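Long-range contacts in CheC, inhibitor of MCP methylation / FliN fusion protein (PDB 4HYN), which serves as a flagellar rotor protein belonging to the CheC phosphatase family, and probably removes phosphate from the chemotaxis response regulator CheY: residues A[149-154]-A[180-185]; A[44-49]-A[157-162]; A[32-37]-A[170-175]. One frame throughout, in Å; residues are numbered along the deposited sequence.

Contact 1 (A[149-154]-A[180-185])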
ATOM      1  N   THR A 149       4.955  17.102 -11.667  1.00 21.61           N
ATOM      2  CA  THR A 149       5.035  16.246 -10.492  1.00 21.64           C
ATOM      3  C   THR A 149       5.747  14.934 -10.777  1.00 22.14           C
ATOM      4  O   THR A 149       5.749  14.436 -11.901  1.00 21.49           O
ATOM      5  CB  THR A 149       3.646  15.954  -9.894  1.00 22.78           C
ATOM      6  OG1 THR A 149       2.815  15.332 -10.880  1.00 24.93           O
ATOM      7  CG2 THR A 149       2.994  17.240  -9.395  1.00 19.94           C
ATOM      8  N   GLN A 150       6.398  14.399  -9.757  1.00 22.86           N
ATOM      9  CA  GLN A 150       7.109  13.141  -9.904  1.00 25.27           C
ATOM     10  C   GLN A 150       6.647  12.137  -8.847  1.00 23.13           C
ATOM     11  O   GLN A 150       6.376  12.502  -7.699  1.00 24.09           O
ATOM     12  CB  GLN A 150       8.623  13.375  -9.800  1.00 28.07           C
ATOM     13  CG  GLN A 150       9.183  14.292 -10.893  1.00 37.51           C
ATOM     14  CD  GLN A 150      10.636  14.700 -10.656  1.00 43.84           C
ATOM     15  OE1 GLN A 150      11.091  15.740 -11.149  1.00 45.38           O
ATOM     16  NE2 GLN A 150      11.370  13.884  -9.895  1.00 47.70           N
ATOM     17  N   PHE A 151       6.511  10.880  -9.244  1.00 18.58           N
ATOM     18  CA  PHE A 151       6.121   9.849  -8.296  1.00 19.13           C
ATOM     19  C   PHE A 151       7.273   9.708  -7.271  1.00 18.71           C
ATOM     20  O   PHE A 151       8.451   9.887  -7.623  1.00 17.26           O
ATOM     21  CB  PHE A 151       5.897   8.527  -9.045  1.00 17.29           C
ATOM     22  CG  PHE A 151       5.134   7.507  -8.258  1.00 16.63           C
ATOM     23  CD1 PHE A 151       5.796   6.590  -7.450  1.00 17.57           C
ATOM     24  CD2 PHE A 151       3.747   7.469  -8.313  1.00 17.00           C
ATOM     25  CE1 PHE A 151       5.084   5.650  -6.706  1.00 14.79           C
ATOM     26  CE2 PHE A 151       3.033   6.537  -7.577  1.00 16.49           C
ATOM     27  CZ  PHE A 151       3.706   5.626  -6.771  1.00 14.89           C
ATOM     28  N   PRO A 152       6.948   9.464  -5.980  1.00 18.58           N
ATOM     29  CA  PRO A 152       7.988   9.312  -4.951  1.00 17.25           C
ATOM     30  C   PRO A 152       9.096   8.350  -5.420  1.00 18.29           C
ATOM     31  O   PRO A 152       8.824   7.348  -6.090  1.00 19.29           O
ATOM     32  CB  PRO A 152       7.203   8.757  -3.772  1.00 16.52           C
ATOM     33  CG  PRO A 152       5.903   9.470  -3.889  1.00 15.30           C
ATOM     34  CD  PRO A 152       5.604   9.352  -5.376  1.00 18.73           C
ATOM     35  N   PRO A 153      10.359   8.644  -5.070  1.00 16.39           N
ATOM     36  CA  PRO A 153      11.493   7.800  -5.476  1.00 15.44           C
ATOM     37  C   PRO A 153      11.601   6.395  -4.849  1.00 15.29           C
ATOM     38  O   PRO A 153      12.489   6.115  -4.035  1.00 15.88           O
ATOM     39  CB  PRO A 153      12.698   8.681  -5.148  1.00 14.36           C
ATOM     40  CG  PRO A 153      12.246   9.369  -3.859  1.00 16.12           C
ATOM     41  CD  PRO A 153      10.789   9.729  -4.164  1.00 16.12           C
ATOM     42  N   VAL A 154      10.700   5.510  -5.251  1.00 14.49           N
ATOM     43  CA  VAL A 154      10.716   4.131  -4.774  1.00 15.65           C
ATOM     44  C   VAL A 154      12.046   3.502  -5.225  1.00 16.62           C
ATOM     45  O   VAL A 154      12.637   2.671  -4.544  1.00 17.11           O
ATOM     46  CB  VAL A 154       9.523   3.361  -5.362  1.00 15.24           C
ATOM     47  CG1 VAL A 154       9.546   1.916  -4.913  1.00 14.49           C
ATOM     48  CG2 VAL A 154       8.223   4.032  -4.929  1.00 13.80           C
ATOM     49  N   TYR A 180      -3.453   1.044  -4.671  1.00 15.30           N
ATOM     50  CA  TYR A 180      -2.211   0.442  -5.112  1.00 15.32           C
ATOM     51  C   TYR A 180      -1.019   0.701  -4.218  1.00 14.55           C
ATOM     52  O   TYR A 180      -0.931   1.712  -3.516  1.00 15.24           O
ATOM     53  CB  TYR A 180      -1.876   0.899  -6.545  1.00 17.42           C
ATOM     54  CG  TYR A 180      -2.948   0.564  -7.559  1.00 18.32           C
ATOM     55  CD1 TYR A 180      -2.919  -0.642  -8.260  1.00 19.37           C
ATOM     56  CD2 TYR A 180      -4.021   1.429  -7.777  1.00 17.77           C
ATOM     57  CE1 TYR A 180      -3.938  -0.982  -9.148  1.00 20.08           C
ATOM     58  CE2 TYR A 180      -5.044   1.100  -8.659  1.00 19.78           C
ATOM     59  CZ  TYR A 180      -4.999  -0.109  -9.342  1.00 21.49           C
ATOM     60  OH  TYR A 180      -6.019  -0.444 -10.211  1.00 23.48           O
ATOM     61  N   GLN A 181      -0.099  -0.248  -4.267  1.00 12.83           N
ATOM     62  CA  GLN A 181       1.130  -0.187  -3.517  1.00 13.41           C
ATOM     63  C   GLN A 181       2.260  -0.356  -4.524  1.00 11.22           C
ATOM     64  O   GLN A 181       2.127  -1.102  -5.494  1.00  9.87           O
ATOM     65  CB  GLN A 181       1.189  -1.318  -2.482  1.00 16.16           C
ATOM     66  CG  GLN A 181       2.601  -1.629  -1.996  1.00 18.18           C
ATOM     67  CD  GLN A 181       2.638  -2.689  -0.917  1.00 21.90           C
ATOM     68  OE1 GLN A 181       2.750  -2.377   0.266  1.00 25.51           O
ATOM     69  NE2 GLN A 181       2.569  -3.953  -1.320  1.00 23.46           N
ATOM     70  N   VAL A 182       3.326   0.414  -4.344  1.00  9.46           N
ATOM     71  CA  VAL A 182       4.474   0.296  -5.213  1.00  9.18           C
ATOM     72  C   VAL A 182       5.755   0.255  -4.376  1.00 10.45           C
ATOM     73  O   VAL A 182       5.972   1.081  -3.487  1.00 10.32           O
ATOM     74  CB  VAL A 182       4.470   1.341  -6.390  1.00  8.88           C
ATOM     75  CG1 VAL A 182       3.354   2.341  -6.229  1.00  7.22           C
ATOM     76  CG2 VAL A 182       5.827   2.014  -6.567  1.00  7.77           C
ATOM     77  N   ILE A 183       6.478  -0.852  -4.532  1.00 10.88           N
ATOM     78  CA  ILE A 183       7.739  -1.090  -3.832  1.00 13.38           C
ATOM     79  C   ILE A 183       8.783  -1.437  -4.872  1.00 14.03           C
ATOM     80  O   ILE A 183       8.439  -1.927  -5.954  1.00 15.36           O
ATOM     81  CB  ILE A 183       7.647  -2.256  -2.821  1.00 13.93           C
ATOM     82  CG1 ILE A 183       6.745  -3.373  -3.363  1.00 15.88           C
ATOM     83  CG2 ILE A 183       7.192  -1.743  -1.467  1.00 16.22           C
ATOM     84  CD1 ILE A 183       6.695  -4.633  -2.488  1.00 17.08           C
ATOM     85  N   SER A 184      10.052  -1.185  -4.558  1.00 13.47           N
ATOM     86  CA  SER A 184      11.119  -1.476  -5.508  1.00 14.01           C
ATOM     87  C   SER A 184      11.329  -2.984  -5.695  1.00 13.94           C
ATOM     88  O   SER A 184      11.035  -3.789  -4.803  1.00 13.50           O
ATOM     89  CB  SER A 184      12.429  -0.801  -5.084  1.00 11.08           C
ATOM     90  OG  SER A 184      13.159  -1.603  -4.172  1.00 12.28           O
ATOM     91  N   ALA A 185      11.803  -3.363  -6.873  1.00 13.81           N
ATOM     92  CA  ALA A 185      12.070  -4.765  -7.143  1.00 14.14           C
ATOM     93  C   ALA A 185      13.241  -5.188  -6.241  1.00 15.96           C
ATOM     94  O   ALA A 185      13.399  -6.369  -5.907  1.00 15.86           O
ATOM     95  CB  ALA A 185      12.409  -4.955  -8.600  1.00 11.94           C
TER
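Val-182 is where the two segments meet, with its two methyls shared between Phe-151 and Val-154. The ring arrives tip to tip, putting CZ of Phe-151 3.3 Å from Val-182 CG1, with the methyl lying obliquely to the ring. The second methyl serves both partners: Val-182 CG2 lies 3.5 Å from Val-154 CG2, where the two valines cross obliquely, and 3.7 Å from Phe-151 CE1. Val-154 CG1 takes another route and presses on the peptide that joins Ile-183 to Ser-184, coming within 3.2 Å of Ser-184 N. No hydrogen bond links the segments, so their hold on each other is van der Waals contact between largely buried groups.

Behind this first shell, the loop braces its own side chains. Phe-151 CG stands anti to the backbone N (chi1 -164°), and the next residue backs the ring: Pro-152 CD sits 3.4 Å above one face, offset toward the rim. Val-154 CG2 lies in plane at the ring edge. Pro-153 is the centre of an inverse gamma turn, closed by a 2.8 Å hydrogen bond from Val-154 N to Pro-152 O, which brings the valine round to the strand. On the other segment, Ser-184 is the N-cap of helix 185-200, its OG bonded to Leu-187 N.

Strand 177-184 runs between strands 161-171 and 71-78. The loop that follows strand 133-143 reaches across this sheet, Phe-151 packing on Val-74 and Val-76 of strand 71-78 and Val-154 on Val-162 of strand 161-171.

Contact 2 (A[44-49]-A[157-162])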
ATOM      1  N   GLU A  44       5.087  -5.784 -12.773  1.00 16.35           N
ATOM      2  CA  GLU A  44       6.446  -5.275 -12.740  1.00 17.61           C
ATOM      3  C   GLU A  44       6.469  -4.084 -13.684  1.00 19.08           C
ATOM      4  O   GLU A  44       5.922  -4.146 -14.784  1.00 20.24           O
ATOM      5  CB  GLU A  44       7.462  -6.322 -13.184  1.00 18.03           C
ATOM      6  CG  GLU A  44       8.898  -5.835 -13.005  1.00 18.60           C
ATOM      7  CD  GLU A  44       9.938  -6.907 -13.228  1.00 19.51           C
ATOM      8  OE1 GLU A  44       9.574  -8.087 -13.445  1.00 23.71           O
ATOM      9  OE2 GLU A  44      11.133  -6.565 -13.186  1.00 16.41           O
ATOM     10  N   GLU A  45       7.130  -3.012 -13.265  1.00 19.45           N
ATOM     11  CA  GLU A  45       7.154  -1.793 -14.055  1.00 19.81           C
ATOM     12  C   GLU A  45       8.465  -1.028 -13.910  1.00 18.13           C
ATOM     13  O   GLU A  45       9.073  -1.029 -12.844  1.00 17.35           O
ATOM     14  CB  GLU A  45       6.009  -0.897 -13.562  1.00 22.37           C
ATOM     15  CG  GLU A  45       5.623   0.247 -14.467  1.00 29.03           C
ATOM     16  CD  GLU A  45       4.727  -0.197 -15.604  1.00 33.19           C
ATOM     17  OE1 GLU A  45       3.500  -0.272 -15.387  1.00 36.64           O
ATOM     18  OE2 GLU A  45       5.244  -0.473 -16.707  1.00 34.00           O
ATOM     19  N   LYS A  46       8.921  -0.412 -14.998  1.00 16.03           N
ATOM     20  CA  LYS A  46      10.120   0.417 -14.926  1.00 15.74           C
ATOM     21  C   LYS A  46       9.683   1.655 -14.134  1.00 13.10           C
ATOM     22  O   LYS A  46       8.549   2.112 -14.278  1.00  8.94           O
ATOM     23  CB  LYS A  46      10.562   0.879 -16.314  1.00 16.76           C
ATOM     24  CG  LYS A  46      11.342  -0.096 -17.160  1.00 19.22           C
ATOM     25  CD  LYS A  46      11.696   0.623 -18.457  1.00 22.89           C
ATOM     26  CE  LYS A  46      12.433  -0.234 -19.464  1.00 26.00           C
ATOM     27  NZ  LYS A  46      12.666   0.540 -20.735  1.00 25.67           N
HETATM   28  N   MSE A  47      10.581   2.191 -13.313  1.00 14.41           N
HETATM   29  CA  MSE A  47      10.296   3.376 -12.500  1.00 16.55           C
HETATM   30  C   MSE A  47       9.794   4.572 -13.319  1.00 16.72           C
HETATM   31  O   MSE A  47       8.885   5.280 -12.885  1.00 16.48           O
HETATM   32  CB  MSE A  47      11.555   3.778 -11.726  1.00 20.51           C
HETATM   33  CG  MSE A  47      11.443   5.033 -10.860  1.00 24.95           C
HETATM   34 SE   MSE A  47      10.339   4.869  -9.261  1.00 30.33          SE
HETATM   35  CE  MSE A  47       9.146   6.347  -9.596  1.00 29.55           C
ATOM     36  N   LYS A  48      10.357   4.771 -14.511  1.00 15.36           N
ATOM     37  CA  LYS A  48       9.967   5.893 -15.358  1.00 17.06           C
ATOM     38  C   LYS A  48       8.529   5.846 -15.846  1.00 17.32           C
ATOM     39  O   LYS A  48       7.985   6.874 -16.245  1.00 17.98           O
ATOM     40  CB  LYS A  48      10.904   6.035 -16.564  1.00 18.79           C
ATOM     41  CG  LYS A  48      10.739   4.950 -17.623  1.00 23.99           C
ATOM     42  CD  LYS A  48      11.628   5.207 -18.830  1.00 25.44           C
ATOM     43  CE  LYS A  48      11.515   4.073 -19.836  1.00 28.14           C
ATOM     44  NZ  LYS A  48      12.491   4.207 -20.963  1.00 28.49           N
ATOM     45  N   ASN A  49       7.909   4.668 -15.812  1.00 17.17           N
ATOM     46  CA  ASN A  49       6.532   4.534 -16.277  1.00 15.95           C
ATOM     47  C   ASN A  49       5.470   4.514 -15.188  1.00 16.47           C
ATOM     48  O   ASN A  49       4.280   4.539 -15.501  1.00 18.61           O
ATOM     49  CB  ASN A  49       6.364   3.284 -17.147  1.00 16.53           C
ATOM     50  CG  ASN A  49       7.173   3.339 -18.445  1.00 19.80           C
ATOM     51  OD1 ASN A  49       7.661   2.310 -18.919  1.00 20.80           O
ATOM     52  ND2 ASN A  49       7.306   4.531 -19.026  1.00 17.77           N
ATOM     53  N   ASN A 157      16.551   5.353 -10.040  1.00 20.30           N
ATOM     54  CA  ASN A 157      16.898   5.426 -11.459  1.00 19.74           C
ATOM     55  C   ASN A 157      15.683   5.023 -12.291  1.00 19.00           C
ATOM     56  O   ASN A 157      15.055   4.003 -12.023  1.00 17.86           O
ATOM     57  CB  ASN A 157      18.068   4.486 -11.774  1.00 20.97           C
ATOM     58  CG  ASN A 157      18.651   4.717 -13.159  1.00 23.41           C
ATOM     59  OD1 ASN A 157      19.671   5.392 -13.304  1.00 25.48           O
ATOM     60  ND2 ASN A 157      18.007   4.159 -14.181  1.00 21.81           N
ATOM     61  N   PRO A 158      15.344   5.820 -13.318  1.00 18.48           N
ATOM     62  CA  PRO A 158      14.195   5.529 -14.180  1.00 18.57           C
ATOM     63  C   PRO A 158      14.198   4.159 -14.862  1.00 20.13           C
ATOM     64  O   PRO A 158      13.142   3.676 -15.269  1.00 21.05           O
ATOM     65  CB  PRO A 158      14.208   6.684 -15.185  1.00 18.67           C
ATOM     66  CG  PRO A 158      15.625   7.188 -15.161  1.00 19.80           C
ATOM     67  CD  PRO A 158      15.981   7.090 -13.703  1.00 19.63           C
ATOM     68  N   GLU A 159      15.356   3.514 -14.955  1.00 19.65           N
ATOM     69  CA  GLU A 159      15.418   2.197 -15.585  1.00 22.56           C
ATOM     70  C   GLU A 159      15.357   1.037 -14.594  1.00 23.00           C
ATOM     71  O   GLU A 159      15.346  -0.126 -15.003  1.00 25.71           O
ATOM     72  CB  GLU A 159      16.654   2.054 -16.482  1.00 22.69           C
ATOM     73  CG  GLU A 159      16.677   2.984 -17.702  1.00 27.31           C
ATOM     74  CD  GLU A 159      15.540   2.729 -18.685  1.00 29.94           C
ATOM     75  OE1 GLU A 159      15.262   1.552 -19.005  1.00 32.01           O
ATOM     76  OE2 GLU A 159      14.932   3.714 -19.152  1.00 31.89           O
ATOM     77  N   LYS A 160      15.362   1.330 -13.298  1.00 21.03           N
ATOM     78  CA  LYS A 160      15.272   0.254 -12.316  1.00 21.15           C
ATOM     79  C   LYS A 160      13.806  -0.107 -12.105  1.00 19.20           C
ATOM     80  O   LYS A 160      12.928   0.758 -12.137  1.00 18.85           O
ATOM     81  CB  LYS A 160      15.959   0.633 -11.000  1.00 21.73           C
ATOM     82  CG  LYS A 160      17.465   0.732 -11.134  1.00 24.98           C
ATOM     83  CD  LYS A 160      18.123   1.457  -9.974  1.00 27.17           C
ATOM     84  CE  LYS A 160      18.591   0.500  -8.898  1.00 30.54           C
ATOM     85  NZ  LYS A 160      19.541   1.152  -7.938  1.00 31.11           N
ATOM     86  N   ASP A 161      13.543  -1.390 -11.910  1.00 17.86           N
ATOM     87  CA  ASP A 161      12.176  -1.851 -11.740  1.00 15.93           C
ATOM     88  C   ASP A 161      11.503  -1.718 -10.385  1.00 13.34           C
ATOM     89  O   ASP A 161      12.138  -1.567  -9.331  1.00 12.02           O
ATOM     90  CB  ASP A 161      12.001  -3.258 -12.317  1.00 18.31           C
ATOM     91  CG  ASP A 161      12.036  -3.271 -13.853  1.00 20.16           C
ATOM     92  OD1 ASP A 161      12.437  -2.258 -14.466  1.00 19.51           O
ATOM     93  OD2 ASP A 161      11.660  -4.297 -14.454  1.00 21.61           O
ATOM     94  N   VAL A 162      10.184  -1.802 -10.453  1.00 10.33           N
ATOM     95  CA  VAL A 162       9.321  -1.663  -9.315  1.00  9.45           C
ATOM     96  C   VAL A 162       8.158  -2.648  -9.461  1.00 10.26           C
ATOM     97  O   VAL A 162       7.929  -3.208 -10.542  1.00 10.16           O
ATOM     98  CB  VAL A 162       8.794  -0.210  -9.297  1.00 12.36           C
ATOM     99  CG1 VAL A 162       7.413  -0.117  -9.919  1.00 12.52           C
ATOM    100  CG2 VAL A 162       8.845   0.373  -7.914  1.00 14.14           C
TER
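Backbone pairing makes the tight half of this contact, and long charged side chains make the loose one. Glu-45 and Val-162 form an antiparallel hydrogen-bonded pair: Glu-45 N reaches Val-162 O at 2.8 Å, from 28° above the carbonyl plane, while Val-162 N returns to Glu-45 O at 2.7 Å, nearly along the C=O axis. Past the non-hydrogen-bonded pair Lys-46 and Asp-161 the chains leave regular strand, yet the grip continues. Selenomethionine Met-47 N donates to Lys-160 O at 3.0 Å, and Lys-48 N takes an in-plane lone pair of Pro-158 O at 3.1 Å, both carbonyls lying in or beside the type I turn from Asn-157 to Lys-160.

The buried end also gathers acid groups. The extended Glu-44 crosses Asp-161 at about a right angle, with the carboxylate planes 84° apart and Glu-44 OE2 only 2.7 Å from Asp-161 OD2. Two full negative charges so close would repel, so the affinity of at least one of these acids for a proton is likely to be raised. Backbone N-H groups of Val-3 and Leu-4 also bind the Glu-44 carboxylate.

On the solvent side, Glu-159 bends at chi2 (-63°) and lies alongside two extended lysines, pointing the same way. Its OE2 offers the syn lone pair to Lys-48 NZ at 3.1 Å, whereas the bond from Lys-46 NZ to Glu-159 OE1 is weak at 3.3 Å; both are salt bridges, so one carboxylate joins the two ammonium groups in a small network.

The contact joins strand 35-46, outermost in the sheet within this chain, to the start of strand 161-171, whose other neighbour is strand 177-184.

Contact 3 (A[32-37]-A[170-175])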
ATOM      1  N   GLY A  32     -17.046  -0.581  12.833  1.00 38.24           N
ATOM      2  CA  GLY A  32     -17.849  -1.718  13.271  1.00 37.43           C
ATOM      3  C   GLY A  32     -18.270  -2.590  12.113  1.00 35.29           C
ATOM      4  O   GLY A  32     -19.262  -3.315  12.207  1.00 35.98           O
ATOM      5  N   ARG A  33     -17.504  -2.513  11.026  1.00 34.18           N
ATOM      6  CA  ARG A  33     -17.800  -3.240   9.800  1.00 33.39           C
ATOM      7  C   ARG A  33     -16.743  -4.265   9.415  1.00 32.30           C
ATOM      8  O   ARG A  33     -15.551  -4.119   9.727  1.00 31.48           O
ATOM      9  CB  ARG A  33     -17.938  -2.252   8.645  1.00 35.08           C
ATOM     10  CG  ARG A  33     -19.044  -1.244   8.831  1.00 38.61           C
ATOM     11  CD  ARG A  33     -19.066  -0.241   7.707  1.00 40.37           C
ATOM     12  NE  ARG A  33     -20.021   0.832   7.965  1.00 40.88           N
ATOM     13  CZ  ARG A  33     -21.078   1.085   7.202  1.00 43.63           C
ATOM     14  NH1 ARG A  33     -21.327   0.334   6.138  1.00 44.56           N
ATOM     15  NH2 ARG A  33     -21.847   2.133   7.460  1.00 46.41           N
ATOM     16  N   ASP A  34     -17.202  -5.307   8.731  1.00 30.19           N
ATOM     17  CA  ASP A  34     -16.326  -6.354   8.243  1.00 30.30           C
ATOM     18  C   ASP A  34     -15.576  -5.819   7.030  1.00 29.40           C
ATOM     19  O   ASP A  34     -16.157  -5.150   6.175  1.00 28.65           O
ATOM     20  CB  ASP A  34     -17.128  -7.601   7.852  1.00 31.82           C
ATOM     21  CG  ASP A  34     -17.645  -8.370   9.056  1.00 34.71           C
ATOM     22  OD1 ASP A  34     -16.997  -8.337  10.129  1.00 34.75           O
ATOM     23  OD2 ASP A  34     -18.701  -9.023   8.918  1.00 36.43           O
ATOM     24  N   ILE A  35     -14.277  -6.079   6.978  1.00 27.77           N
ATOM     25  CA  ILE A  35     -13.476  -5.608   5.862  1.00 25.82           C
ATOM     26  C   ILE A  35     -12.576  -6.711   5.344  1.00 25.20           C
ATOM     27  O   ILE A  35     -11.835  -7.334   6.101  1.00 25.42           O
ATOM     28  CB  ILE A  35     -12.637  -4.380   6.258  1.00 25.25           C
ATOM     29  CG1 ILE A  35     -13.565  -3.259   6.734  1.00 23.36           C
ATOM     30  CG2 ILE A  35     -11.797  -3.907   5.068  1.00 23.48           C
ATOM     31  CD1 ILE A  35     -12.880  -2.140   7.442  1.00 23.40           C
ATOM     32  N   HIS A  36     -12.675  -6.968   4.049  1.00 24.89           N
ATOM     33  CA  HIS A  36     -11.871  -7.998   3.422  1.00 25.53           C
ATOM     34  C   HIS A  36     -10.988  -7.411   2.332  1.00 24.53           C
ATOM     35  O   HIS A  36     -11.372  -6.465   1.644  1.00 25.58           O
ATOM     36  CB  HIS A  36     -12.763  -9.097   2.839  1.00 27.64           C
ATOM     37  CG  HIS A  36     -12.004 -10.306   2.380  1.00 31.03           C
ATOM     38  ND1 HIS A  36     -10.880 -10.770   3.034  1.00 31.79           N
ATOM     39  CD2 HIS A  36     -12.200 -11.139   1.329  1.00 32.08           C
ATOM     40  CE1 HIS A  36     -10.418 -11.838   2.407  1.00 32.00           C
ATOM     41  NE2 HIS A  36     -11.201 -12.082   1.369  1.00 33.83           N
ATOM     42  N   ILE A  37      -9.805  -7.984   2.172  1.00 23.77           N
ATOM     43  CA  ILE A  37      -8.875  -7.524   1.159  1.00 25.07           C
ATOM     44  C   ILE A  37      -8.308  -8.668   0.322  1.00 23.87           C
ATOM     45  O   ILE A  37      -8.061  -9.762   0.819  1.00 25.06           O
ATOM     46  CB  ILE A  37      -7.767  -6.638   1.786  1.00 26.53           C
ATOM     47  CG1 ILE A  37      -8.346  -5.250   2.082  1.00 27.36           C
ATOM     48  CG2 ILE A  37      -6.575  -6.511   0.856  1.00 27.90           C
ATOM     49  CD1 ILE A  37      -7.361  -4.273   2.690  1.00 29.80           C
ATOM     50  N   GLU A 170     -13.201  -4.646   0.233  1.00 25.66           N
ATOM     51  CA  GLU A 170     -14.641  -4.771   0.386  1.00 27.54           C
ATOM     52  C   GLU A 170     -15.017  -4.402   1.811  1.00 27.03           C
ATOM     53  O   GLU A 170     -14.600  -5.056   2.757  1.00 27.06           O
ATOM     54  CB  GLU A 170     -15.098  -6.205   0.086  1.00 30.01           C
ATOM     55  CG  GLU A 170     -14.958  -6.619  -1.379  1.00 35.68           C
ATOM     56  CD  GLU A 170     -15.288  -8.093  -1.639  1.00 40.80           C
ATOM     57  OE1 GLU A 170     -15.827  -8.777  -0.735  1.00 43.25           O
ATOM     58  OE2 GLU A 170     -15.007  -8.572  -2.764  1.00 42.37           O
ATOM     59  N   ILE A 171     -15.741  -3.300   1.957  1.00 27.74           N
ATOM     60  CA  ILE A 171     -16.199  -2.853   3.261  1.00 28.46           C
ATOM     61  C   ILE A 171     -17.697  -3.123   3.294  1.00 29.94           C
ATOM     62  O   ILE A 171     -18.414  -2.815   2.336  1.00 29.70           O
ATOM     63  CB  ILE A 171     -15.929  -1.351   3.473  1.00 29.03           C
ATOM     64  CG1 ILE A 171     -14.424  -1.086   3.440  1.00 29.70           C
ATOM     65  CG2 ILE A 171     -16.508  -0.890   4.800  1.00 26.10           C
ATOM     66  CD1 ILE A 171     -14.051   0.376   3.613  1.00 32.14           C
ATOM     67  N   GLU A 172     -18.157  -3.714   4.394  1.00 30.34           N
ATOM     68  CA  GLU A 172     -19.558  -4.059   4.580  1.00 30.62           C
ATOM     69  C   GLU A 172     -20.529  -2.920   4.280  1.00 30.18           C
ATOM     70  O   GLU A 172     -20.401  -1.816   4.815  1.00 28.66           O
ATOM     71  CB  GLU A 172     -19.778  -4.580   6.005  1.00 32.57           C
ATOM     72  CG  GLU A 172     -21.163  -5.177   6.259  1.00 35.67           C
ATOM     73  CD  GLU A 172     -21.281  -5.869   7.612  1.00 38.90           C
ATOM     74  OE1 GLU A 172     -20.328  -5.797   8.427  1.00 38.60           O
ATOM     75  OE2 GLU A 172     -22.337  -6.495   7.859  1.00 39.81           O
ATOM     76  N   GLY A 173     -21.482  -3.201   3.395  1.00 30.53           N
ATOM     77  CA  GLY A 173     -22.494  -2.224   3.027  1.00 31.42           C
ATOM     78  C   GLY A 173     -22.085  -1.147   2.040  1.00 32.05           C
ATOM     79  O   GLY A 173     -22.878  -0.256   1.732  1.00 34.07           O
ATOM     80  N   LEU A 174     -20.859  -1.225   1.534  1.00 31.28           N
ATOM     81  CA  LEU A 174     -20.355  -0.241   0.581  1.00 29.98           C
ATOM     82  C   LEU A 174     -19.819  -0.956  -0.653  1.00 30.61           C
ATOM     83  O   LEU A 174     -19.512  -2.152  -0.606  1.00 30.08           O
ATOM     84  CB  LEU A 174     -19.229   0.579   1.220  1.00 29.00           C
ATOM     85  CG  LEU A 174     -19.518   1.322   2.531  1.00 29.96           C
ATOM     86  CD1 LEU A 174     -18.230   1.897   3.090  1.00 28.82           C
ATOM     87  CD2 LEU A 174     -20.547   2.423   2.316  1.00 27.36           C
ATOM     88  N   PRO A 175     -19.746  -0.247  -1.791  1.00 30.47           N
ATOM     89  CA  PRO A 175     -19.237  -0.838  -3.036  1.00 31.19           C
ATOM     90  C   PRO A 175     -17.724  -1.107  -2.990  1.00 31.14           C
ATOM     91  O   PRO A 175     -16.990  -0.409  -2.284  1.00 30.48           O
ATOM     92  CB  PRO A 175     -19.592   0.222  -4.086  1.00 31.26           C
ATOM     93  CG  PRO A 175     -19.592   1.510  -3.299  1.00 32.33           C
ATOM     94  CD  PRO A 175     -20.302   1.097  -2.033  1.00 30.53           C
TER
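This is an antiparallel strand pairing at the molecular surface, joining the beginning of strand 35-46 to the end of strand 161-171, just where the latter enters a type II turn from Ile-171 to Leu-174. His-36 and Glu-170 form the hydrogen-bonded pair, with His-36 N to Glu-170 O at 3.0 Å and Glu-170 N to His-36 O at 2.9 Å. A further backbone bond runs from Glu-172 N to Asp-34 O at 3.0 Å. Ile-35 and Ile-171 lie side by side, CG1 to CG1 4.0 Å apart, on the face where Ile-35 meets Ala-24 and Leu-27 of helix 6-30.

Two side chains extend the pairing beyond the strands. Arg-33, extended from CG to NE, crosses Ile-171 and donates from NH1 to Glu-172 O at 2.7 Å, the oxygen only 1° out of the guanidinium plane. Glu-172 answers with its OE1, whose anti lone pair accepts Asp-34 N at 3.2 Å. An alanine in place of Arg-33 would lose the bond to Glu-172 O and the contact of CD with Ile-171, and would probably leave the turn less firmly held.

Asp-34 OD2 comes within 3.6 Å of Glu-172 OE1, the carboxylates only 10° from parallel. The mutual repulsion of these exposed acids is likely to be eased by solvent, while the bonds to main-chain atoms supply the attraction.

How the contacts relate
All three contacts reach one antiparallel sheet, contact 1 by laying a loop on strand 177-184; strand 161-171 lies between that strand and strand 35-46. Contacts 2 and 3 tie the same two strands, 35-46 and 161-171, at far ends, their centres about 33 Å apart and on opposite sides of the chain's centre. Contact 1 adjoins contact 2, centre to centre about 9 Å: Ala-185 N and Asp-161 O, 3.1 Å apart, make a probable hydrogen bond, and Pro-152 O packs against Met-47 CE at 3.7 Å. Contact 1 and contact 3 stay apart, with nearest atoms about 10 Å from each other, although strands 177-184 and 161-171, which they use, are neighbours in the sheet.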